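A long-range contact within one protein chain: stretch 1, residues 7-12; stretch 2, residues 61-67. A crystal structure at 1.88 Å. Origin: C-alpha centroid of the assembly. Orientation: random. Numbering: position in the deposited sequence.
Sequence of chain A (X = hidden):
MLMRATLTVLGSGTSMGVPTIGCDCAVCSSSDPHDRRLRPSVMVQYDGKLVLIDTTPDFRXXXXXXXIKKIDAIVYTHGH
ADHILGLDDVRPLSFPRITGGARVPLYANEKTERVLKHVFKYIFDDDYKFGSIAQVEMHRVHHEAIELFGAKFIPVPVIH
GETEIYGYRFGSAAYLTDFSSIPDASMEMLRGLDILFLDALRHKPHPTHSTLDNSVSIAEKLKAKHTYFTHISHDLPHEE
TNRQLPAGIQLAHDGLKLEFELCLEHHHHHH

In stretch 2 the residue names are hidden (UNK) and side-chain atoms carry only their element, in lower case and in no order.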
# COMPACT_ATOMS: atom_id res chain seq x y z
N LEU A 7 -10.20 20.89 -2.95
CA LEU A 7 -9.21 20.05 -2.29
C LEU A 7 -9.91 18.86 -1.62
O LEU A 7 -10.88 19.04 -0.88
CB LEU A 7 -8.40 20.87 -1.27
CG LEU A 7 -7.25 20.11 -0.58
CD1 LEU A 7 -6.14 21.09 -0.21
CD2 LEU A 7 -7.73 19.37 0.66
N THR A 8 -9.41 17.65 -1.85
CA THR A 8 -9.94 16.45 -1.19
C THR A 8 -8.85 15.78 -0.39
O THR A 8 -7.75 15.54 -0.89
CB THR A 8 -10.50 15.44 -2.22
OG1 THR A 8 -11.56 16.05 -2.95
CG2 THR A 8 -11.03 14.19 -1.52
N VAL A 9 -9.17 15.47 0.87
CA VAL A 9 -8.26 14.73 1.73
C VAL A 9 -8.34 13.24 1.41
O VAL A 9 -9.37 12.61 1.64
CB VAL A 9 -8.58 14.98 3.21
CG1 VAL A 9 -7.64 14.19 4.10
CG2 VAL A 9 -8.50 16.50 3.52
N LEU A 10 -7.26 12.69 0.88
CA LEU A 10 -7.18 11.26 0.58
C LEU A 10 -6.77 10.46 1.82
O LEU A 10 -7.21 9.33 2.02
CB LEU A 10 -6.19 11.00 -0.56
CG LEU A 10 -6.50 11.77 -1.85
CD1 LEU A 10 -5.43 11.50 -2.92
CD2 LEU A 10 -7.91 11.45 -2.41
N GLY A 11 -5.93 11.06 2.67
CA GLY A 11 -5.58 10.44 3.94
C GLY A 11 -5.16 11.52 4.93
O GLY A 11 -4.52 12.48 4.55
N SER A 12 -5.57 11.37 6.18
CA SER A 12 -5.29 12.36 7.22
C SER A 12 -4.40 11.80 8.32
O SER A 12 -4.16 12.44 9.34
CB SER A 12 -6.61 12.87 7.81
OG SER A 12 -7.34 11.81 8.44
N UNK A 61 -6.22 2.37 -2.84
CA UNK A 61 -7.47 2.51 -2.09
C UNK A 61 -8.02 3.94 -2.19
O UNK A 61 -9.22 4.15 -2.38
c UNK A 61 -7.27 2.13 -0.60
c UNK A 61 -8.56 2.25 0.27
o UNK A 61 -7.39 1.09 2.11
c UNK A 61 -8.41 1.74 1.73
o UNK A 61 -9.35 1.98 2.52
N UNK A 62 -7.13 4.93 -2.06
CA UNK A 62 -7.53 6.34 -2.10
C UNK A 62 -8.12 6.72 -3.48
O UNK A 62 -9.16 7.41 -3.57
c UNK A 62 -6.33 7.25 -1.74
o UNK A 62 -3.61 7.74 -0.68
c UNK A 62 -4.54 7.72 0.12
c UNK A 62 -5.90 7.09 -0.25
n UNK A 62 -4.43 8.19 1.38
N UNK A 63 -7.47 6.24 -4.53
CA UNK A 63 -7.93 6.49 -5.89
C UNK A 63 -9.27 5.81 -6.18
O UNK A 63 -10.16 6.41 -6.77
c UNK A 63 -6.87 6.03 -6.90
N UNK A 64 -9.41 4.56 -5.76
CA UNK A 64 -10.66 3.83 -6.01
C UNK A 64 -11.80 4.49 -5.27
O UNK A 64 -12.88 4.68 -5.82
c UNK A 64 -10.52 2.36 -5.57
c UNK A 64 -9.42 0.14 -5.77
c UNK A 64 -10.21 1.36 -7.85
c UNK A 64 -9.61 1.51 -6.43
N UNK A 65 -11.53 4.86 -4.02
CA UNK A 65 -12.45 5.58 -3.14
C UNK A 65 -13.02 6.83 -3.79
O UNK A 65 -14.20 7.16 -3.65
n UNK A 65 -10.94 6.09 3.06
c UNK A 65 -11.53 5.55 0.47
c UNK A 65 -11.69 5.98 -1.87
n UNK A 65 -10.54 6.56 0.88
n UNK A 65 -9.40 7.70 2.53
c UNK A 65 -12.45 6.00 -0.62
c UNK A 65 -10.28 6.79 2.15
N UNK A 66 -12.14 7.57 -4.46
CA UNK A 66 -12.56 8.84 -5.03
C UNK A 66 -12.85 8.80 -6.54
O UNK A 66 -13.12 9.84 -7.15
c UNK A 66 -12.56 11.08 -2.79
o UNK A 66 -12.75 11.20 -1.55
c UNK A 66 -11.40 10.24 -3.27
o UNK A 66 -13.29 11.62 -3.64
c UNK A 66 -11.51 9.90 -4.74
N UNK A 67 -12.79 7.61 -7.13
CA UNK A 67 -13.07 7.44 -8.54
C UNK A 67 -12.10 8.14 -9.47
O UNK A 67 -12.49 8.60 -10.55
O HOH W 1 -10.74 10.60 0.11

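Stretch 2 continues a helix that begins earlier in the chain, and it packs against a buried strand that includes T8 and V9, and the corner at L10. Position 61 carries five side-chain atoms, three carbons in a row with two oxygens on the third. Such a carboxylate after two methylene carbons identifies glutamate, E61. Its side chain is out of reach of stretch 1, the nearest approach being E61 CG to L10 O at 7.4 Å. E61 O accepts a hydrogen bond from the backbone N of position 65 at 2.9 Å.

Position 62 also has three carbons in a row, but the third bears one oxygen and one nitrogen. This terminal amide makes the residue glutamine, Q62. Its CB points toward stretch 1, and Q62 CA lies 5.6 Å from L10 CA, the closest pair of CA atoms across the stretches. The amide carbon CD packs 3.7 Å from L10 CB, while NE2 stands 3.1 Å from L10 O. NE2 also lies 3.5 Å from G11 N, but both are donors and no hydrogen bond joins them. The absence of a side chain at G11 matters here, since an ideal CB on that residue would lie 2.7 Å from Q62 NE2, a clash.

At position 63 there is a single side-chain carbon, hence alanine, A63. It points away from stretch 1 and makes no contact with it. Position 64 shows four carbons forked at the second, the pattern of leucine; L64 is likewise out of reach, with L64 CB 10.0 Å from L10 CD2 at its nearest approach.

Position 65 has three carbons, then a nitrogen, then a carbon holding two more nitrogens. This guanidinium defines arginine, R65. Its CB points toward stretch 1, and the side chain, with chi1 and chi2 off the usual wells and chi3 p, brings NH2 to 2.8 Å from L10 O, which lies at the guanidinium edge, near its plane. The hydrogen bond is weak, with an N-H...O angle of 130°.

Position 66 repeats the pattern of three carbons with two oxygens on the last and is therefore glutamate, E66. With chi1 and chi2 both m, the chain places CG 3.8 Å from L10 CD2 and OE1 3.4 Å from T8 CG2. A water donates to both OE1 (2.7 Å) and V9 O (2.9 Å), bridging the carboxylate to the strand.

Position 67 has no side-chain atoms and is glycine, G67. It leaves the helix with positive phi (65°), a conformation that favours glycine, in a Schellman motif; its N bonds to L64 O at 3.2 Å.

The contact therefore centres on L10, which gives up 93 Å² of the 261 Å² buried in total. Its side chain packs with CD2 against CG of E66, and its carbonyl O receives R65. The water between V9 and E66 adds a polar link beside this packing.

Stretch 2 61-67: EQALREG
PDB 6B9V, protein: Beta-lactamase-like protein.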